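Local coordinates for 373aa long hypothetical citrate synthase (Sulfolobus tokodaii, PDB 1VGP), which is a predicted member of the citrate synthase family, a largely helical protein whose assembly contains two copies of the chain, at residues 44-49 / 173-178; 50-55 / 61-66; 104-109 / 114-119. One frame throughout, in Å; residues are numbered along the deposited sequence.

From the N terminus, after the small antiparallel sheet and helix 34-40, helix 43-52 supplies the first segment of contacts 1 and 2, which touch each other through Ile50 and Ile178. Contact 2 closes a short loop of five residues, setting the end of that helix against helix 58-70. Farther along, contact 3 closes an equally local loop of four residues between helices 91-105 and 113-135. Contacts 2 and 3 thus stand in series, their centres about 17 Å apart, linked by Tyr52 and Asp114. Both are nested inside the 123-residue, largely helical span closed by contact 1, where the chain returns through helix 164-175 to helix 43-52. The segments of contacts 1 and 3 do not touch.

Contact 1 (44-49 / 173-178); sequences EEVSYL and TLILHI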
loop_
_atom_site.group_PDB
_atom_site.type_symbol
_atom_site.label_atom_id
_atom_site.label_comp_id
_atom_site.label_asym_id
_atom_site.label_seq_id
_atom_site.Cartn_x
_atom_site.Cartn_y
_atom_site.Cartn_z
ATOM N N GLU A 44 -25.058 6.709 5.158
ATOM C CA GLU A 44 -24.729 8.075 4.776
ATOM C C GLU A 44 -24.500 9.000 5.964
ATOM O O GLU A 44 -23.481 9.698 6.022
ATOM C CB GLU A 44 -25.822 8.650 3.891
ATOM C CG GLU A 44 -25.753 8.151 2.467
ATOM C CD GLU A 44 -27.000 7.422 2.044
ATOM O OE1 GLU A 44 -27.657 6.820 2.923
ATOM O OE2 GLU A 44 -27.319 7.451 0.831
ATOM N N GLU A 45 -25.434 9.013 6.914
ATOM C CA GLU A 45 -25.295 9.882 8.075
ATOM C C GLU A 45 -24.099 9.483 8.925
ATOM O O GLU A 45 -23.332 10.346 9.358
ATOM C CB GLU A 45 -26.560 9.857 8.931
ATOM C CG GLU A 45 -26.423 10.666 10.204
ATOM C CD GLU A 45 -27.726 10.817 10.946
ATOM O OE1 GLU A 45 -28.031 9.931 11.775
ATOM O OE2 GLU A 45 -28.444 11.815 10.704
ATOM N N VAL A 46 -23.933 8.184 9.164
ATOM C CA VAL A 46 -22.797 7.699 9.954
ATOM C C VAL A 46 -21.452 8.014 9.298
ATOM O O VAL A 46 -20.474 8.334 9.984
ATOM C CB VAL A 46 -22.886 6.177 10.190
ATOM C CG1 VAL A 46 -21.630 5.686 10.872
ATOM C CG2 VAL A 46 -24.115 5.858 11.037
ATOM N N SER A 47 -21.402 7.934 7.975
ATOM C CA SER A 47 -20.193 8.293 7.246
ATOM C C SER A 47 -19.822 9.764 7.443
ATOM O O SER A 47 -18.650 10.097 7.663
ATOM C CB SER A 47 -20.368 7.992 5.758
ATOM O OG SER A 47 -20.453 6.593 5.541
ATOM N N TYR A 48 -20.818 10.642 7.365
ATOM C CA TYR A 48 -20.608 12.065 7.604
ATOM C C TYR A 48 -20.117 12.300 9.034
ATOM O O TYR A 48 -19.176 13.063 9.264
ATOM C CB TYR A 48 -21.920 12.826 7.370
ATOM C CG TYR A 48 -21.798 14.334 7.454
ATOM C CD1 TYR A 48 -21.613 14.980 8.684
ATOM C CD2 TYR A 48 -21.843 15.114 6.302
ATOM C CE1 TYR A 48 -21.470 16.370 8.759
ATOM C CE2 TYR A 48 -21.702 16.500 6.363
ATOM C CZ TYR A 48 -21.511 17.125 7.593
ATOM O OH TYR A 48 -21.315 18.495 7.632
ATOM N N LEU A 49 -20.767 11.644 9.992
ATOM C CA LEU A 49 -20.362 11.735 11.387
ATOM C C LEU A 49 -18.878 11.445 11.494
ATOM O O LEU A 49 -18.123 12.154 12.160
ATOM C CB LEU A 49 -21.139 10.721 12.230
ATOM C CG LEU A 49 -20.746 10.612 13.704
ATOM C CD1 LEU A 49 -20.983 11.945 14.425
ATOM C CD2 LEU A 49 -21.544 9.498 14.346
ATOM N N THR A 173 -25.252 -3.388 8.437
ATOM C CA THR A 173 -24.042 -4.196 8.327
ATOM C C THR A 173 -22.843 -3.345 7.930
ATOM O O THR A 173 -21.738 -3.492 8.480
ATOM C CB THR A 173 -24.183 -5.325 7.286
ATOM O OG1 THR A 173 -25.223 -6.226 7.674
ATOM C CG2 THR A 173 -22.875 -6.100 7.176
ATOM N N LEU A 174 -23.051 -2.455 6.965
ATOM C CA LEU A 174 -21.967 -1.569 6.540
ATOM C C LEU A 174 -21.613 -0.584 7.653
ATOM O O LEU A 174 -20.439 -0.284 7.857
ATOM C CB LEU A 174 -22.364 -0.804 5.274
ATOM C CG LEU A 174 -22.581 -1.619 3.995
ATOM C CD1 LEU A 174 -22.913 -0.672 2.870
ATOM C CD2 LEU A 174 -21.346 -2.432 3.665
ATOM N N ILE A 175 -22.626 -0.084 8.367
ATOM C CA ILE A 175 -22.395 0.836 9.477
ATOM C C ILE A 175 -21.443 0.190 10.486
ATOM O O ILE A 175 -20.474 0.811 10.931
ATOM C CB ILE A 175 -23.724 1.201 10.188
ATOM C CG1 ILE A 175 -24.473 2.262 9.377
ATOM C CG2 ILE A 175 -23.459 1.695 11.610
ATOM C CD1 ILE A 175 -25.934 2.406 9.769
ATOM N N LEU A 176 -21.726 -1.068 10.814
ATOM C CA LEU A 176 -20.950 -1.814 11.796
ATOM C C LEU A 176 -19.497 -2.054 11.384
ATOM O O LEU A 176 -18.679 -2.450 12.213
ATOM C CB LEU A 176 -21.612 -3.164 12.083
ATOM C CG LEU A 176 -23.024 -3.146 12.665
ATOM C CD1 LEU A 176 -23.505 -4.578 12.865
ATOM C CD2 LEU A 176 -23.035 -2.382 13.973
ATOM N N HIS A 177 -19.170 -1.821 10.114
ATOM C CA HIS A 177 -17.810 -2.070 9.633
ATOM C C HIS A 177 -17.018 -0.827 9.221
ATOM O O HIS A 177 -15.875 -0.937 8.797
ATOM C CB HIS A 177 -17.840 -3.052 8.460
ATOM C CG HIS A 177 -18.075 -4.472 8.866
ATOM N ND1 HIS A 177 -19.337 -4.999 9.026
ATOM C CD2 HIS A 177 -17.210 -5.476 9.143
ATOM C CE1 HIS A 177 -19.243 -6.267 9.384
ATOM N NE2 HIS A 177 -17.963 -6.580 9.460
ATOM N N ILE A 178 -17.618 0.352 9.352
ATOM C CA ILE A 178 -16.975 1.570 8.878
ATOM C C ILE A 178 -15.590 1.782 9.516
ATOM O O ILE A 178 -14.604 2.027 8.812
ATOM C CB ILE A 178 -17.894 2.783 9.118
ATOM C CG1 ILE A 178 -18.991 2.791 8.049
ATOM C CG2 ILE A 178 -17.111 4.086 9.073
ATOM C CD1 ILE A 178 -20.069 3.846 8.253
#
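Val46 meets the 173-178 segment with both of its methyl groups, each directed at a different isoleucine. Val46 CG1, held anti to the backbone N (chi1 174°), reaches Ile178 CD1 at 3.6 Å. The other branch, Val46 CG2, lies against the flank of Ile175, 4.0 Å from Ile175 CG1, and these two side chains meet at about a right angle. Ile178 is extended through chi2, which sends its terminal methyl toward helix 43-52; there Ile178 CD1 also comes within 3.9 Å of Ser47 OG. That hydroxyl folds back along its own helix to hydrogen-bond Phe43 O. The contact joins two helices distant in sequence within the mainly helical architecture of the citrate synthase family: helix 43-52, and helix 164-175 with the type I turn from Ile175 to Ile178. Helix 327-346 packs beside the junction, Val337 touching both Ser47 and Ile178. Within the turn, His177 points its ring back along the chain, and His177 ND1 gives a nearly straight hydrogen bond to Thr173 O, 2.9 Å long with an N-H...O angle of 174°. The acceptor lies in the imidazole plane, while the donor is tilted 26° from the carbonyl plane of Thr173. On the same histidine, Phe331 makes an edge-to-face ring contact.

Contact 2 (50-55 / 61-66); sequences ILYGKL and LNWFQE
Tyr52 projects from the end of helix 43-52 into a notch formed by Trp63 and Phe64 on helix 58-70. These are consecutive helices of the mainly helical citrate synthase fold, and between the two segments the touching side chains are Leu51, Tyr52, Trp63 and Phe64. The bump on the first helix is the corner of the ring at Tyr52 CE2, which sits 4.1 Å from Phe64 CD1 and 4.2 Å from Trp63 CZ3. Trp63 and Phe64 both carry CG anti to the backbone N (chi1 168° and 179°), and their rings form the two sides of the hollow. Phe64 CD1 lies at the edge of the Tyr52 ring, near its plane. A second, smaller bump is Leu51, whose CD1 abuts the edge of the Phe64 ring, 4.0 Å from Phe64 CE1. The same leucine backs its neighbour: its CB lies over the centre of one face of the Tyr52 ring. Tyr48 adds edge-to-face contacts with both Tyr52 and Phe64, and Ile118 of helix 113-135 touches Leu51 and Phe64. The phenol oxygen is hydrogen-bonded to Asp114 OD2, and it lies in the indole plane at the rim of Trp63, with Tyr52 OH 3.6 Å from Trp63 CH2.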
loop_
_atom_site.group_PDB
_atom_site.type_symbol
_atom_site.label_atom_id
_atom_site.label_comp_id
_atom_site.label_asym_id
_atom_site.label_seq_id
_atom_site.Cartn_x
_atom_site.Cartn_y
_atom_site.Cartn_z
ATOM N N ILE A 50 -18.463 10.384 10.820
ATOM C CA ILE A 50 -17.134 9.855 11.018
ATOM C C ILE A 50 -16.111 10.679 10.256
ATOM O O ILE A 50 -15.027 10.937 10.770
ATOM C CB ILE A 50 -17.100 8.357 10.630
ATOM C CG1 ILE A 50 -17.384 7.538 11.889
ATOM C CG2 ILE A 50 -15.757 7.966 10.034
ATOM C CD1 ILE A 50 -17.427 6.064 11.674
ATOM N N LEU A 51 -16.457 11.120 9.050
ATOM C CA LEU A 51 -15.549 11.991 8.307
ATOM C C LEU A 51 -15.380 13.356 8.985
ATOM O O LEU A 51 -14.275 13.877 9.070
ATOM C CB LEU A 51 -16.046 12.205 6.873
ATOM C CG LEU A 51 -16.046 11.026 5.892
ATOM C CD1 LEU A 51 -16.423 11.531 4.516
ATOM C CD2 LEU A 51 -14.682 10.365 5.863
ATOM N N TYR A 52 -16.473 13.938 9.463
ATOM C CA TYR A 52 -16.449 15.335 9.889
ATOM C C TYR A 52 -16.564 15.534 11.393
ATOM O O TYR A 52 -16.385 16.641 11.884
ATOM C CB TYR A 52 -17.558 16.100 9.185
ATOM C CG TYR A 52 -17.393 16.119 7.691
ATOM C CD1 TYR A 52 -16.232 16.629 7.114
ATOM C CD2 TYR A 52 -18.385 15.620 6.849
ATOM C CE1 TYR A 52 -16.057 16.645 5.731
ATOM C CE2 TYR A 52 -18.223 15.630 5.467
ATOM C CZ TYR A 52 -17.057 16.143 4.912
ATOM O OH TYR A 52 -16.885 16.161 3.548
ATOM N N GLY A 53 -16.875 14.470 12.125
ATOM C CA GLY A 53 -16.820 14.547 13.578
ATOM C C GLY A 53 -18.078 15.079 14.245
ATOM O O GLY A 53 -18.070 15.349 15.442
ATOM N N LYS A 54 -19.161 15.233 13.491
ATOM C CA LYS A 54 -20.444 15.555 14.107
ATOM C C LYS A 54 -21.611 15.144 13.216
ATOM O O LYS A 54 -21.457 15.034 11.999
ATOM C CB LYS A 54 -20.531 17.055 14.417
ATOM C CG LYS A 54 -20.234 17.958 13.225
ATOM C CD LYS A 54 -21.451 18.790 12.814
ATOM C CE LYS A 54 -21.160 19.619 11.560
ATOM N NZ LYS A 54 -21.943 20.891 11.519
ATOM N N LEU A 55 -22.768 14.905 13.833
ATOM C CA LEU A 55 -23.983 14.601 13.090
ATOM C C LEU A 55 -24.334 15.810 12.241
ATOM O O LEU A 55 -24.239 16.944 12.709
ATOM C CB LEU A 55 -25.132 14.292 14.050
ATOM C CG LEU A 55 -24.957 13.077 14.968
ATOM C CD1 LEU A 55 -25.970 13.145 16.083
ATOM C CD2 LEU A 55 -25.121 11.784 14.172
ATOM N N LEU A 61 -26.264 17.062 5.510
ATOM C CA LEU A 61 -26.469 15.697 5.039
ATOM C C LEU A 61 -26.991 15.667 3.605
ATOM O O LEU A 61 -26.662 14.770 2.826
ATOM C CB LEU A 61 -27.457 14.952 5.944
ATOM C CG LEU A 61 -27.776 13.516 5.504
ATOM C CD1 LEU A 61 -26.522 12.666 5.610
ATOM C CD2 LEU A 61 -28.875 12.940 6.366
ATOM N N ASN A 62 -27.820 16.646 3.265
ATOM C CA ASN A 62 -28.431 16.685 1.946
ATOM C C ASN A 62 -27.337 16.940 0.916
ATOM O O ASN A 62 -27.322 16.328 -0.154
ATOM C CB ASN A 62 -29.480 17.791 1.888
ATOM C CG ASN A 62 -30.803 17.299 1.344
ATOM O OD1 ASN A 62 -31.310 16.256 1.770
ATOM N ND2 ASN A 62 -31.375 18.043 0.397
ATOM N N TRP A 63 -26.420 17.843 1.252
ATOM C CA TRP A 63 -25.240 18.058 0.445
ATOM C C TRP A 63 -24.415 16.783 0.364
ATOM O O TRP A 63 -23.856 16.453 -0.683
ATOM C CB TRP A 63 -24.384 19.174 1.044
ATOM C CG TRP A 63 -23.020 19.249 0.428
ATOM C CD1 TRP A 63 -22.685 19.847 -0.752
ATOM C CD2 TRP A 63 -21.819 18.676 0.938
ATOM N NE1 TRP A 63 -21.350 19.684 -1.006
ATOM C CE2 TRP A 63 -20.785 18.966 0.025
ATOM C CE3 TRP A 63 -21.502 17.946 2.094
ATOM C CZ2 TRP A 63 -19.468 18.553 0.211
ATOM C CZ3 TRP A 63 -20.192 17.531 2.286
ATOM C CH2 TRP A 63 -19.191 17.840 1.353
ATOM N N PHE A 64 -24.339 16.068 1.481
ATOM C CA PHE A 64 -23.394 14.972 1.611
ATOM C C PHE A 64 -23.817 13.772 0.786
ATOM O O PHE A 64 -23.023 13.211 0.037
ATOM C CB PHE A 64 -23.243 14.556 3.074
ATOM C CG PHE A 64 -22.299 13.411 3.271
ATOM C CD1 PHE A 64 -20.928 13.598 3.160
ATOM C CD2 PHE A 64 -22.781 12.131 3.532
ATOM C CE1 PHE A 64 -20.047 12.530 3.302
ATOM C CE2 PHE A 64 -21.906 11.054 3.676
ATOM C CZ PHE A 64 -20.538 11.255 3.561
ATOM N N GLN A 65 -25.072 13.369 0.919
ATOM C CA GLN A 65 -25.559 12.247 0.134
ATOM C C GLN A 65 -25.820 12.656 -1.303
ATOM O O GLN A 65 -26.115 11.819 -2.143
ATOM C CB GLN A 65 -26.825 11.656 0.757
ATOM C CG GLN A 65 -27.909 12.654 1.075
ATOM C CD GLN A 65 -28.874 12.145 2.132
ATOM O OE1 GLN A 65 -30.009 12.608 2.222
ATOM N NE2 GLN A 65 -28.423 11.188 2.939
ATOM N N GLU A 66 -25.708 13.943 -1.591
ATOM C CA GLU A 66 -25.780 14.397 -2.973
ATOM C C GLU A 66 -24.473 14.038 -3.680
ATOM O O GLU A 66 -24.484 13.472 -4.770
ATOM C CB GLU A 66 -26.016 15.914 -2.996
ATOM C CG GLU A 66 -25.412 16.657 -4.182
ATOM C CD GLU A 66 -26.243 17.863 -4.613
ATOM O OE1 GLU A 66 -26.826 18.536 -3.723
ATOM O OE2 GLU A 66 -26.313 18.133 -5.833
#

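Contact 3 (104-109 / 114-119); sequences IEDSKN and DIKGIK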
loop_
_atom_site.group_PDB
_atom_site.type_symbol
_atom_site.label_atom_id
_atom_site.label_comp_id
_atom_site.label_asym_id
_atom_site.label_seq_id
_atom_site.Cartn_x
_atom_site.Cartn_y
_atom_site.Cartn_z
ATOM N N ILE A 104 -5.480 7.046 -11.679
ATOM C CA ILE A 104 -5.037 7.488 -12.993
ATOM C C ILE A 104 -6.082 8.340 -13.710
ATOM O O ILE A 104 -5.754 9.379 -14.289
ATOM C CB ILE A 104 -4.674 6.292 -13.882
ATOM C CG1 ILE A 104 -3.455 5.571 -13.290
ATOM C CG2 ILE A 104 -4.391 6.773 -15.295
ATOM C CD1 ILE A 104 -3.025 4.333 -14.041
ATOM N N GLU A 105 -7.338 7.912 -13.667
ATOM C CA GLU A 105 -8.392 8.617 -14.389
ATOM C C GLU A 105 -8.787 9.933 -13.734
ATOM O O GLU A 105 -9.476 10.747 -14.345
ATOM C CB GLU A 105 -9.620 7.718 -14.537
ATOM C CG GLU A 105 -9.406 6.562 -15.502
ATOM C CD GLU A 105 -8.903 7.026 -16.861
ATOM O OE1 GLU A 105 -8.077 6.314 -17.473
ATOM O OE2 GLU A 105 -9.332 8.108 -17.317
ATOM N N ASP A 106 -8.349 10.144 -12.497
ATOM C CA ASP A 106 -8.614 11.392 -11.780
ATOM C C ASP A 106 -7.528 12.438 -12.053
ATOM O O ASP A 106 -6.340 12.198 -11.829
ATOM C CB ASP A 106 -8.714 11.108 -10.278
ATOM C CG ASP A 106 -9.100 12.335 -9.467
ATOM O OD1 ASP A 106 -9.826 12.189 -8.463
ATOM O OD2 ASP A 106 -8.669 13.449 -9.818
ATOM N N SER A 107 -7.948 13.605 -12.530
ATOM C CA SER A 107 -7.017 14.668 -12.898
ATOM C C SER A 107 -7.279 15.971 -12.139
ATOM O O SER A 107 -6.562 16.954 -12.325
ATOM C CB SER A 107 -7.095 14.936 -14.407
ATOM O OG SER A 107 -8.383 15.400 -14.784
ATOM N N LYS A 108 -8.308 15.978 -11.292
ATOM C CA LYS A 108 -8.570 17.120 -10.423
ATOM C C LYS A 108 -7.598 17.087 -9.254
ATOM O O LYS A 108 -7.657 16.179 -8.423
ATOM C CB LYS A 108 -10.006 17.078 -9.899
ATOM C CG LYS A 108 -11.045 16.655 -10.920
ATOM C CD LYS A 108 -12.450 16.704 -10.326
ATOM C CE LYS A 108 -13.314 15.543 -10.824
ATOM N NZ LYS A 108 -14.670 15.489 -10.189
ATOM N N ASN A 109 -6.703 18.067 -9.186
ATOM C CA ASN A 109 -5.650 18.068 -8.171
ATOM C C ASN A 109 -5.905 19.195 -7.191
ATOM O O ASN A 109 -5.178 19.370 -6.213
ATOM C CB ASN A 109 -4.288 18.280 -8.843
ATOM C CG ASN A 109 -4.192 17.607 -10.192
ATOM O OD1 ASN A 109 -4.091 16.380 -10.281
ATOM N ND2 ASN A 109 -4.233 18.405 -11.255
ATOM N N ASP A 114 -11.328 15.392 1.309
ATOM C CA ASP A 114 -12.597 14.786 1.736
ATOM C C ASP A 114 -13.576 14.587 0.577
ATOM O O ASP A 114 -14.273 13.576 0.515
ATOM C CB ASP A 114 -13.262 15.619 2.834
ATOM C CG ASP A 114 -13.643 17.006 2.369
ATOM O OD1 ASP A 114 -12.775 17.676 1.788
ATOM O OD2 ASP A 114 -14.801 17.426 2.591
ATOM N N ILE A 115 -13.621 15.548 -0.339
ATOM C CA ILE A 115 -14.411 15.409 -1.560
ATOM C C ILE A 115 -13.922 14.244 -2.407
ATOM O O ILE A 115 -14.713 13.408 -2.840
ATOM C CB ILE A 115 -14.353 16.682 -2.417
ATOM C CG1 ILE A 115 -14.851 17.879 -1.609
ATOM C CG2 ILE A 115 -15.184 16.501 -3.671
ATOM C CD1 ILE A 115 -16.263 17.739 -1.122
ATOM N N LYS A 116 -12.616 14.210 -2.653
ATOM C CA LYS A 116 -11.962 13.061 -3.262
ATOM C C LYS A 116 -12.362 11.785 -2.505
ATOM O O LYS A 116 -12.658 10.754 -3.108
ATOM C CB LYS A 116 -10.444 13.270 -3.200
ATOM C CG LYS A 116 -9.605 12.336 -4.055
ATOM C CD LYS A 116 -9.767 12.605 -5.550
ATOM C CE LYS A 116 -9.179 13.948 -5.974
ATOM N NZ LYS A 116 -7.933 14.258 -5.231
ATOM N N GLY A 117 -12.395 11.868 -1.179
ATOM C CA GLY A 117 -12.836 10.732 -0.382
ATOM C C GLY A 117 -14.265 10.271 -0.639
ATOM O O GLY A 117 -14.493 9.073 -0.805
ATOM N N ILE A 118 -15.220 11.203 -0.658
ATOM C CA ILE A 118 -16.612 10.865 -0.934
ATOM C C ILE A 118 -16.719 10.022 -2.195
ATOM O O ILE A 118 -17.300 8.934 -2.192
ATOM C CB ILE A 118 -17.482 12.104 -1.178
ATOM C CG1 ILE A 118 -17.252 13.156 -0.089
ATOM C CG2 ILE A 118 -18.937 11.690 -1.262
ATOM C CD1 ILE A 118 -17.577 12.695 1.290
ATOM N N LYS A 119 -16.155 10.538 -3.285
ATOM C CA LYS A 119 -16.308 9.910 -4.592
ATOM C C LYS A 119 -15.719 8.495 -4.603
ATOM O O LYS A 119 -16.338 7.559 -5.113
ATOM C CB LYS A 119 -15.658 10.787 -5.676
ATOM C CG LYS A 119 -14.146 10.980 -5.535
ATOM C CD LYS A 119 -13.392 10.651 -6.836
ATOM C CE LYS A 119 -13.407 9.142 -7.146
ATOM N NZ LYS A 119 -12.771 8.794 -8.465
#
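Lys116 curls toward Asp106 and the backbone of Lys108, the Lys116 and Asp106 side chains coming from opposite directions. Lys116 CB starts on helix 113-135 about 5.4 Å from Asp106 OD1, and Lys116 CG, anti to the backbone N (chi1 -167°), closes that gap to about 4.4 Å. Bends at chi2 and chi3 then lay the aliphatic part beside the carboxylate, where CD and CE are the carbons nearest to Asp106 OD1, although their exact spacing is uncertain at this resolution. Lys116 CE also faces the carbonyl of Lys108, 3.6 Å from Lys108 O. A further bend at chi4 puts the tip near that same carbonyl, with Lys116 NZ 3.7 Å from Lys108 O but 4.3 Å from Asp106 OD1, too long for a salt bridge. Lys119, one helical turn on, brings its NZ within 4.5 Å of Asp106 OD1 without pairing directly. Tyr200 OH hydrogen-bonds to both of those atoms, linking helix 199-210 to this connection between helices 91-105 and 113-135. The other carboxylate oxygen, Asp106 OD2, takes a weak, bent bond (124°) from Lys108 N, as in an Asx turn. With two ammonium groups nearby, Asp106 probably favours its ionised form, held by through-space attraction and a shared hydroxyl instead of a direct ion pair.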